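Unsaturated glucuronyl hydrolase (Streptococcus agalactiae, PDB 2ZZR) hydrolyses unsaturated hyaluronan, chondroitin and heparin disaccharides, releasing the 4,5-unsaturated uronic acid from either (1->3) or (1->4) glycosidic linkages. Local coordinates at residues A[251-256]-A[382-387]; A[316-321]-A[326-331]; A[333-338]-A[387-392]. One frame throughout, in Å; residues are numbered along the deposited sequence.

Interaction 1 of 3, residues A[251-256]-A[382-387]; sequences GIYGIP and YLEALI
Y253 and E384 approach from opposite directions, and Y253 OH reaches E384 OE2 at 2.5 Å. This is a weak hydrogen bond, with Y253 OH as donor. They are the only residues of 251-256 and 382-387 that touch. The ring and carboxylate planes stand 69° apart, and the carboxylate oxygen reaches the ring obliquely. Both side chains are long enough to span segments whose nearest CA atoms, those of Y253 and A385, are 11.6 Å apart. E384 leaves its helix with CG trans to the main-chain N (chi1 -166°) and continues extended, which carries the carboxylate across the gap.

R388, outside both segments and one turn beyond E384, ties the pair together. Its NE forms a salt bridge with E384 OE2, and its NH2 probably bonds to Y253 OH. The other carboxylate oxygen, OE1, accepts from Y380 OH and from W397 NE1. W397 also packs edge-to-face with the Y253 ring.

The contact joins helices 245-262 and 376-390 in the interior of the alpha barrel. The Y253 side chain is about 6 Å from that of W250, a probable substrate-binding residue. The buried carboxylate has partners on both oxygens, and the adjacent arginine probably favours its ionised form.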
loop_
_atom_site.group_PDB
_atom_site.type_symbol
_atom_site.label_atom_id
_atom_site.label_comp_id
_atom_site.label_asym_id
_atom_site.label_seq_id
_atom_site.Cartn_x
_atom_site.Cartn_y
_atom_site.Cartn_z
ATOM N N GLY A 251 1.194 5.314 5.694
ATOM C CA GLY A 251 1.266 5.262 7.151
ATOM C C GLY A 251 0.080 4.509 7.739
ATOM O O GLY A 251 0.256 3.619 8.580
ATOM N N ILE A 252 -1.120 4.847 7.270
ATOM C CA ILE A 252 -2.363 4.236 7.762
ATOM C C ILE A 252 -2.370 2.719 7.608
ATOM O O ILE A 252 -2.879 2.020 8.483
ATOM C CB ILE A 252 -3.619 4.876 7.112
ATOM C CG1 ILE A 252 -3.742 6.334 7.568
ATOM C CG2 ILE A 252 -4.901 4.112 7.480
ATOM C CD1 ILE A 252 -4.657 7.175 6.689
ATOM N N TYR A 253 -1.784 2.213 6.523
ATOM C CA TYR A 253 -1.720 0.760 6.324
ATOM C C TYR A 253 -0.419 0.169 6.865
ATOM O O TYR A 253 -0.428 -0.885 7.495
ATOM C CB TYR A 253 -1.936 0.416 4.847
ATOM C CG TYR A 253 -2.274 -1.042 4.542
ATOM C CD1 TYR A 253 -2.233 -1.512 3.229
ATOM C CD2 TYR A 253 -2.629 -1.945 5.553
ATOM C CE1 TYR A 253 -2.548 -2.844 2.920
ATOM C CE2 TYR A 253 -2.937 -3.290 5.258
ATOM C CZ TYR A 253 -2.894 -3.724 3.938
ATOM O OH TYR A 253 -3.195 -5.035 3.626
ATOM N N GLY A 254 0.702 0.851 6.646
ATOM C CA GLY A 254 1.991 0.337 7.110
ATOM C C GLY A 254 2.072 0.141 8.618
ATOM O O GLY A 254 2.721 -0.795 9.091
ATOM N N ILE A 255 1.420 1.025 9.374
ATOM C CA ILE A 255 1.460 0.936 10.835
ATOM C C ILE A 255 0.776 -0.345 11.364
ATOM O O ILE A 255 1.426 -1.127 12.054
ATOM C CB ILE A 255 0.918 2.217 11.539
ATOM C CG1 ILE A 255 1.854 3.405 11.281
ATOM C CG2 ILE A 255 0.763 1.963 13.048
ATOM C CD1 ILE A 255 1.259 4.765 11.667
ATOM N N PRO A 256 -0.523 -0.564 11.048
ATOM C CA PRO A 256 -1.142 -1.813 11.539
ATOM C C PRO A 256 -0.465 -3.090 11.027
ATOM O O PRO A 256 -0.392 -4.081 11.767
ATOM C CB PRO A 256 -2.602 -1.710 11.068
ATOM C CG PRO A 256 -2.595 -0.686 9.976
ATOM C CD PRO A 256 -1.498 0.281 10.336
ATOM N N TYR A 382 -7.839 -1.702 -3.899
ATOM C CA TYR A 382 -9.292 -1.710 -4.030
ATOM C C TYR A 382 -9.815 -3.150 -3.965
ATOM O O TYR A 382 -10.699 -3.465 -3.161
ATOM C CB TYR A 382 -9.710 -1.017 -5.334
ATOM C CG TYR A 382 -11.167 -1.186 -5.706
ATOM C CD1 TYR A 382 -12.180 -0.654 -4.907
ATOM C CD2 TYR A 382 -11.527 -1.866 -6.872
ATOM C CE1 TYR A 382 -13.521 -0.807 -5.253
ATOM C CE2 TYR A 382 -12.868 -2.019 -7.232
ATOM C CZ TYR A 382 -13.854 -1.491 -6.416
ATOM O OH TYR A 382 -15.181 -1.630 -6.758
ATOM N N LEU A 383 -9.253 -4.027 -4.792
ATOM C CA LEU A 383 -9.646 -5.437 -4.767
ATOM C C LEU A 383 -9.295 -6.115 -3.430
ATOM O O LEU A 383 -10.067 -6.930 -2.929
ATOM C CB LEU A 383 -9.056 -6.198 -5.955
ATOM C CG LEU A 383 -9.503 -7.647 -6.166
ATOM C CD1 LEU A 383 -11.027 -7.744 -6.266
ATOM C CD2 LEU A 383 -8.833 -8.214 -7.413
ATOM N N GLU A 384 -8.153 -5.766 -2.839
ATOM C CA GLU A 384 -7.811 -6.299 -1.518
ATOM C C GLU A 384 -8.850 -5.885 -0.473
ATOM O O GLU A 384 -9.230 -6.695 0.382
ATOM C CB GLU A 384 -6.399 -5.892 -1.077
ATOM C CG GLU A 384 -5.922 -6.710 0.115
ATOM C CD GLU A 384 -4.745 -6.084 0.827
ATOM O OE1 GLU A 384 -3.610 -6.279 0.361
ATOM O OE2 GLU A 384 -4.964 -5.423 1.865
ATOM N N ALA A 385 -9.314 -4.636 -0.545
ATOM C CA ALA A 385 -10.354 -4.152 0.365
ATOM C C ALA A 385 -11.634 -4.957 0.189
ATOM O O ALA A 385 -12.261 -5.369 1.170
ATOM C CB ALA A 385 -10.631 -2.667 0.144
ATOM N N LEU A 386 -12.011 -5.188 -1.068
ATOM C CA LEU A 386 -13.209 -5.966 -1.367
ATOM C C LEU A 386 -13.114 -7.373 -0.780
ATOM O O LEU A 386 -14.053 -7.836 -0.097
ATOM C CB LEU A 386 -13.447 -6.017 -2.876
ATOM C CG LEU A 386 -13.871 -4.691 -3.516
ATOM C CD1 LEU A 386 -13.986 -4.877 -5.041
ATOM C CD2 LEU A 386 -15.178 -4.168 -2.925
ATOM N N ILE A 387 -11.981 -8.033 -1.028
ATOM C CA ILE A 387 -11.727 -9.391 -0.534
ATOM C C ILE A 387 -11.644 -9.425 1.004
ATOM O O ILE A 387 -12.182 -10.341 1.636
ATOM C CB ILE A 387 -10.463 -10.028 -1.202
ATOM C CG1 ILE A 387 -10.686 -10.252 -2.711
ATOM C CG2 ILE A 387 -10.026 -11.336 -0.499
ATOM C CD1 ILE A 387 -11.815 -11.239 -3.085
#

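Interaction 2 of 3, residues A[316-321]-A[326-331]; sequences EMLKYL and PDKETY
L321 lays its CD2 methyl against K328 and Y331 together. The methyl is 3.8 Å from K328 CB and equally far from Y331 CD1. It meets the tyrosine ring at the edge, near the ring plane. The two side chains, L321 and Y331, cross at about a right angle.

L318 adds a second apolar touch. Its CD1 packs 3.7 Å from Y331 CB and also reaches K328 CG. L318 was modelled in two conformers, so its exact fit is less certain than that of L321.

K328 combines this packing with a polar contact. Its chain is fully extended, with CG opposite the main-chain N (chi1 -173°), and it runs past L321 in the opposite direction. This carries the ammonium group to the backbone at the end of the other segment. K328 NZ donates to L321 O over 2.7 Å. The C=O...N angle is 162°, so the donor sits nearly in line with the carbonyl bond. L318 O is farther from K328 NZ, at 3.5 Å. E323, in the connection between the segments, gives the same ammonium a salt bridge.

The far end of Y331 is held elsewhere. Its OH bonds to N276, and its ring packs edge-to-face with F271, both on helix 265-280. L321 also touches that helix, at I268.

This is the turn of a helical hairpin, joining helix 304-318 to the start of helix 328-346 near the edge of the barrel. Aliphatic carbons of K328 fill the apolar layer while its charged tip binds a main-chain carbonyl and a carboxylate of the connection. One lysine therefore links the beginning of the second helix to the loop that precedes it, by packing and polar bonds at once.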
loop_
_atom_site.group_PDB
_atom_site.type_symbol
_atom_site.label_atom_id
_atom_site.label_comp_id
_atom_site.label_asym_id
_atom_site.label_seq_id
_atom_site.Cartn_x
_atom_site.Cartn_y
_atom_site.Cartn_z
ATOM N N GLU A 316 -7.472 -3.595 8.673
ATOM C CA GLU A 316 -6.435 -4.319 9.407
ATOM C C GLU A 316 -6.356 -3.934 10.890
ATOM O O GLU A 316 -6.372 -4.808 11.760
ATOM C CB GLU A 316 -5.071 -4.142 8.728
ATOM C CG GLU A 316 -3.947 -4.983 9.343
ATOM C CD GLU A 316 -4.226 -6.487 9.283
ATOM O OE1 GLU A 316 -3.661 -7.213 10.131
ATOM O OE2 GLU A 316 -4.997 -6.942 8.396
ATOM N N MET A 317 -6.270 -2.635 11.174
ATOM C CA MET A 317 -6.139 -2.169 12.560
ATOM C C MET A 317 -7.327 -2.578 13.434
ATOM O O MET A 317 -7.161 -2.868 14.620
ATOM C CB MET A 317 -5.977 -0.652 12.611
ATOM C CG MET A 317 -5.606 -0.112 14.003
ATOM S SD MET A 317 -3.835 -0.184 14.364
ATOM C CE MET A 317 -3.665 -1.845 15.003
ATOM N N LEU A 318 -8.516 -2.594 12.831
ATOM C CA LEU A 318 -9.758 -2.923 13.532
ATOM C C LEU A 318 -9.778 -4.351 14.064
ATOM O O LEU A 318 -10.559 -4.679 14.965
ATOM C CB LEU A 318 -10.969 -2.679 12.623
ATOM C CG LEU A 318 -11.832 -1.431 12.868
ATOM C CD1 LEU A 318 -11.101 -0.294 13.591
ATOM C CD2 LEU A 318 -12.457 -0.956 11.565
ATOM N N LYS A 319 -8.916 -5.202 13.513
ATOM C CA LYS A 319 -8.768 -6.570 14.031
ATOM C C LYS A 319 -8.229 -6.562 15.462
ATOM O O LYS A 319 -8.485 -7.493 16.232
ATOM C CB LYS A 319 -7.825 -7.398 13.154
ATOM C CG LYS A 319 -8.321 -7.629 11.752
ATOM C CD LYS A 319 -7.262 -8.298 10.912
ATOM C CE LYS A 319 -7.740 -8.497 9.478
ATOM N NZ LYS A 319 -6.660 -9.132 8.660
ATOM N N TYR A 320 -7.509 -5.497 15.818
ATOM C CA TYR A 320 -6.757 -5.427 17.070
ATOM C C TYR A 320 -7.246 -4.352 18.027
ATOM O O TYR A 320 -7.068 -4.472 19.243
ATOM C CB TYR A 320 -5.270 -5.198 16.779
ATOM C CG TYR A 320 -4.704 -6.231 15.847
ATOM C CD1 TYR A 320 -4.508 -5.947 14.492
ATOM C CD2 TYR A 320 -4.398 -7.510 16.309
ATOM C CE1 TYR A 320 -4.005 -6.911 13.626
ATOM C CE2 TYR A 320 -3.898 -8.478 15.448
ATOM C CZ TYR A 320 -3.703 -8.169 14.115
ATOM O OH TYR A 320 -3.211 -9.144 13.278
ATOM N N LEU A 321 -7.832 -3.292 17.477
ATOM C CA LEU A 321 -8.228 -2.134 18.286
ATOM C C LEU A 321 -9.201 -2.563 19.384
ATOM O O LEU A 321 -10.182 -3.262 19.099
ATOM C CB LEU A 321 -8.872 -1.067 17.399
ATOM C CG LEU A 321 -8.964 0.350 17.971
ATOM C CD1 LEU A 321 -7.585 0.983 18.096
ATOM C CD2 LEU A 321 -9.845 1.190 17.068
ATOM N N PRO A 326 -13.198 4.573 21.890
ATOM C CA PRO A 326 -14.440 5.285 21.580
ATOM C C PRO A 326 -14.623 5.573 20.088
ATOM O O PRO A 326 -15.726 5.913 19.659
ATOM C CB PRO A 326 -14.309 6.593 22.377
ATOM C CG PRO A 326 -12.855 6.794 22.546
ATOM C CD PRO A 326 -12.270 5.403 22.677
ATOM N N ASP A 327 -13.556 5.412 19.314
ATOM C CA ASP A 327 -13.612 5.662 17.876
ATOM C C ASP A 327 -13.660 4.401 17.023
ATOM O O ASP A 327 -13.743 4.495 15.798
ATOM C CB ASP A 327 -12.434 6.534 17.447
ATOM C CG ASP A 327 -12.580 7.982 17.893
ATOM O OD1 ASP A 327 -13.718 8.440 18.126
ATOM O OD2 ASP A 327 -11.543 8.650 18.018
ATOM N N LYS A 328 -13.623 3.227 17.659
ATOM C CA LYS A 328 -13.617 1.971 16.903
ATOM C C LYS A 328 -14.808 1.858 15.961
ATOM O O LYS A 328 -14.644 1.541 14.783
ATOM C CB LYS A 328 -13.548 0.744 17.820
ATOM C CG LYS A 328 -13.378 -0.549 17.031
ATOM C CD LYS A 328 -13.150 -1.761 17.915
ATOM C CE LYS A 328 -12.823 -2.978 17.052
ATOM N NZ LYS A 328 -12.446 -4.172 17.887
ATOM N N GLU A 329 -16.007 2.123 16.476
ATOM C CA GLU A 329 -17.193 2.059 15.640
ATOM C C GLU A 329 -17.155 3.102 14.513
ATOM O O GLU A 329 -17.542 2.811 13.373
ATOM C CB GLU A 329 -18.460 2.210 16.477
ATOM C CG GLU A 329 -19.700 2.179 15.621
ATOM C CD GLU A 329 -20.933 1.817 16.393
ATOM O OE1 GLU A 329 -21.448 2.695 17.120
ATOM O OE2 GLU A 329 -21.392 0.661 16.249
ATOM N N THR A 330 -16.682 4.305 14.831
ATOM C CA THR A 330 -16.487 5.338 13.803
ATOM C C THR A 330 -15.570 4.845 12.675
ATOM O O THR A 330 -15.900 5.017 11.499
ATOM C CB THR A 330 -15.964 6.651 14.408
ATOM O OG1 THR A 330 -16.849 7.074 15.448
ATOM C CG2 THR A 330 -15.899 7.756 13.343
ATOM N N TYR A 331 -14.443 4.222 13.029
ATOM C CA TYR A 331 -13.528 3.666 12.022
ATOM C C TYR A 331 -14.204 2.615 11.152
ATOM O O TYR A 331 -14.023 2.607 9.933
ATOM C CB TYR A 331 -12.268 3.070 12.659
ATOM C CG TYR A 331 -11.300 4.059 13.283
ATOM C CD1 TYR A 331 -10.781 3.827 14.555
ATOM C CD2 TYR A 331 -10.883 5.208 12.597
ATOM C CE1 TYR A 331 -9.871 4.710 15.144
ATOM C CE2 TYR A 331 -9.970 6.105 13.183
ATOM C CZ TYR A 331 -9.475 5.848 14.453
ATOM O OH TYR A 331 -8.586 6.714 15.049
#

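Interaction 3 of 3, residues A[333-338]-A[387-392]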
loop_
_atom_site.group_PDB
_atom_site.type_symbol
_atom_site.label_atom_id
_atom_site.label_comp_id
_atom_site.label_asym_id
_atom_site.label_seq_id
_atom_site.Cartn_x
_atom_site.Cartn_y
_atom_site.Cartn_z
ATOM N N TYR A 333 -17.403 2.328 10.422
ATOM C CA TYR A 333 -18.329 2.996 9.530
ATOM C C TYR A 333 -17.595 3.838 8.496
ATOM O O TYR A 333 -18.019 3.897 7.347
ATOM C CB TYR A 333 -19.369 3.796 10.317
ATOM C CG TYR A 333 -20.516 2.919 10.752
ATOM C CD1 TYR A 333 -20.404 2.091 11.877
ATOM C CD2 TYR A 333 -21.698 2.876 10.014
ATOM C CE1 TYR A 333 -21.453 1.262 12.267
ATOM C CE2 TYR A 333 -22.753 2.051 10.395
ATOM C CZ TYR A 333 -22.623 1.247 11.519
ATOM O OH TYR A 333 -23.664 0.432 11.892
ATOM N N ALA A 334 -16.478 4.438 8.898
ATOM C CA ALA A 334 -15.631 5.206 7.978
ATOM C C ALA A 334 -15.135 4.351 6.815
ATOM O O ALA A 334 -15.251 4.751 5.663
ATOM C CB ALA A 334 -14.462 5.851 8.715
ATOM N N MET A 335 -14.596 3.168 7.100
ATOM C CA MET A 335 -14.082 2.326 6.014
ATOM C C MET A 335 -15.191 1.821 5.083
ATOM O O MET A 335 -14.981 1.708 3.879
ATOM C CB MET A 335 -13.196 1.188 6.536
ATOM C CG MET A 335 -13.912 0.116 7.318
ATOM S SD MET A 335 -12.803 -1.251 7.668
ATOM C CE MET A 335 -13.991 -2.365 8.438
ATOM N N HIS A 336 -16.369 1.542 5.639
ATOM C CA HIS A 336 -17.541 1.185 4.833
ATOM C C HIS A 336 -17.973 2.315 3.893
ATOM O O HIS A 336 -18.260 2.055 2.719
ATOM C CB HIS A 336 -18.711 0.771 5.726
ATOM C CG HIS A 336 -18.706 -0.681 6.093
ATOM N ND1 HIS A 336 -17.908 -1.198 7.089
ATOM C CD2 HIS A 336 -19.413 -1.723 5.598
ATOM C CE1 HIS A 336 -18.129 -2.497 7.198
ATOM N NE2 HIS A 336 -19.040 -2.839 6.307
ATOM N N THR A 337 -18.017 3.547 4.411
ATOM C CA THR A 337 -18.414 4.709 3.614
ATOM C C THR A 337 -17.426 4.957 2.474
ATOM O O THR A 337 -17.831 5.203 1.333
ATOM C CB THR A 337 -18.521 5.987 4.476
ATOM O OG1 THR A 337 -19.227 5.695 5.688
ATOM C CG2 THR A 337 -19.259 7.084 3.721
ATOM N N MET A 338 -16.136 4.885 2.798
ATOM C CA MET A 338 -15.060 5.103 1.835
ATOM C C MET A 338 -15.087 4.040 0.740
ATOM O O MET A 338 -15.033 4.361 -0.449
ATOM C CB MET A 338 -13.710 5.120 2.556
ATOM C CG MET A 338 -13.560 6.273 3.564
ATOM S SD MET A 338 -12.293 5.952 4.817
ATOM C CE MET A 338 -10.831 6.335 3.866
ATOM N N ILE A 387 -11.981 -8.033 -1.028
ATOM C CA ILE A 387 -11.727 -9.391 -0.534
ATOM C C ILE A 387 -11.644 -9.425 1.004
ATOM O O ILE A 387 -12.182 -10.341 1.636
ATOM C CB ILE A 387 -10.463 -10.028 -1.202
ATOM C CG1 ILE A 387 -10.686 -10.252 -2.711
ATOM C CG2 ILE A 387 -10.026 -11.336 -0.499
ATOM C CD1 ILE A 387 -11.815 -11.239 -3.085
ATOM N N ARG A 388 -10.999 -8.417 1.596
ATOM C CA ARG A 388 -10.984 -8.263 3.058
ATOM C C ARG A 388 -12.394 -8.260 3.654
ATOM O O ARG A 388 -12.649 -8.924 4.663
ATOM C CB ARG A 388 -10.262 -6.975 3.467
ATOM C CG ARG A 388 -8.742 -7.109 3.567
ATOM C CD ARG A 388 -8.110 -5.737 3.819
ATOM N NE ARG A 388 -6.684 -5.847 4.130
ATOM C CZ ARG A 388 -6.197 -6.122 5.340
ATOM N NH1 ARG A 388 -7.017 -6.302 6.374
ATOM N NH2 ARG A 388 -4.886 -6.218 5.520
ATOM N N PHE A 389 -13.300 -7.505 3.036
ATOM C CA PHE A 389 -14.669 -7.370 3.543
ATOM C C PHE A 389 -15.460 -8.658 3.361
ATOM O O PHE A 389 -16.321 -8.994 4.187
ATOM C CB PHE A 389 -15.384 -6.231 2.817
ATOM C CG PHE A 389 -15.198 -4.888 3.450
ATOM C CD1 PHE A 389 -13.922 -4.389 3.715
ATOM C CD2 PHE A 389 -16.302 -4.100 3.753
ATOM C CE1 PHE A 389 -13.755 -3.129 4.287
ATOM C CE2 PHE A 389 -16.145 -2.842 4.323
ATOM C CZ PHE A 389 -14.870 -2.356 4.591
ATOM N N TYR A 390 -15.152 -9.363 2.277
ATOM C CA TYR A 390 -15.942 -10.501 1.814
ATOM C C TYR A 390 -15.628 -11.822 2.514
ATOM O O TYR A 390 -16.516 -12.665 2.711
ATOM C CB TYR A 390 -15.758 -10.665 0.306
ATOM C CG TYR A 390 -16.740 -11.626 -0.317
ATOM C CD1 TYR A 390 -18.070 -11.254 -0.519
ATOM C CD2 TYR A 390 -16.340 -12.899 -0.703
ATOM C CE1 TYR A 390 -18.980 -12.132 -1.096
ATOM C CE2 TYR A 390 -17.247 -13.794 -1.275
ATOM C CZ TYR A 390 -18.557 -13.399 -1.466
ATOM O OH TYR A 390 -19.449 -14.272 -2.042
ATOM N N LYS A 391 -14.366 -12.022 2.868
ATOM C CA LYS A 391 -13.959 -13.275 3.481
ATOM C C LYS A 391 -13.043 -12.998 4.658
ATOM O O LYS A 391 -12.725 -11.843 4.937
ATOM C CB LYS A 391 -13.265 -14.178 2.453
ATOM C CG LYS A 391 -11.930 -13.662 1.932
ATOM C CD LYS A 391 -11.313 -14.604 0.905
ATOM C CE LYS A 391 -10.716 -15.842 1.573
ATOM N NZ LYS A 391 -10.024 -16.718 0.590
ATOM N N ASP A 392 -12.649 -14.054 5.356
ATOM C CA ASP A 392 -11.583 -13.938 6.339
ATOM C C ASP A 392 -10.289 -14.119 5.565
ATOM O O ASP A 392 -9.826 -15.237 5.354
ATOM C CB ASP A 392 -11.734 -14.998 7.439
ATOM C CG ASP A 392 -10.578 -14.983 8.435
ATOM O OD1 ASP A 392 -10.327 -16.025 9.067
ATOM O OD2 ASP A 392 -9.906 -13.931 8.578
#
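F389 turns an edge toward the face of H336 in an edge-to-face pair. The ring centroids are 4.7 Å apart and the planes are inclined at 56°, so the T-shape is tilted. F389 CE2 stands over the centre of the imidazole, 3.4 Å above its plane. Of the imidazole atoms, H336 NE2 and CE1 come within 3.5 Å of F389 CE2.

The second element is a Met-aromatic contact. M335 SD lies 4.9 Å from the centroid of the F389 ring, 62° off the ring normal. The sulfur is therefore oblique to the ring and does not sit above its centre. M335 CG adds apolar packing, 3.8 Å from F389 CZ. The first torsion of M335 places CG between the main-chain N and carbonyl carbon (chi1 69°), and the chain then extends past the phenylalanine in the opposite direction. CG, SD and CE can all touch the far rim of the ring in this way.

A polar bond lies beside this packing. H336 ND1 bonds to K332 O, one turn back on its own helix, which helps to fix how the imidazole is turned.

H315 of helix 304-318 also meets the F389 ring, and M335 touches both I314 and H315. Helix 304-318 therefore borders the place where helices 328-346 and 376-390 come together. F389 is the one residue of 387-392 that touches 333-338, and it meets two successive residues, M335 and H336. Dispersion and ring-edge electrostatics, with a sulfur contribution, probably provide most of the attraction.

How the interactions relate
Interaction 1 is the most central, about 6 Å from the chain centre to its own centre; interactions 3 and 2 lie farther out, at about 16 and 19 Å. Interactions 1 and 3 use helix 376-390, and interactions 2 and 3 use helix 328-346. Their chemistry differs accordingly: a buried hydroxyl-carboxylate pair in the interior, aromatic and sulfur packing in interaction 3, and an apolar patch with a lysine-to-carbonyl hydrogen bond at the hairpin turn of interaction 2. R388, beside F389 in segment 387-392, reaches Y253 of interaction 1 and forms a salt bridge with E316 in segment 316-321. L318 and M335 also pack together, joining interactions 2 and 3.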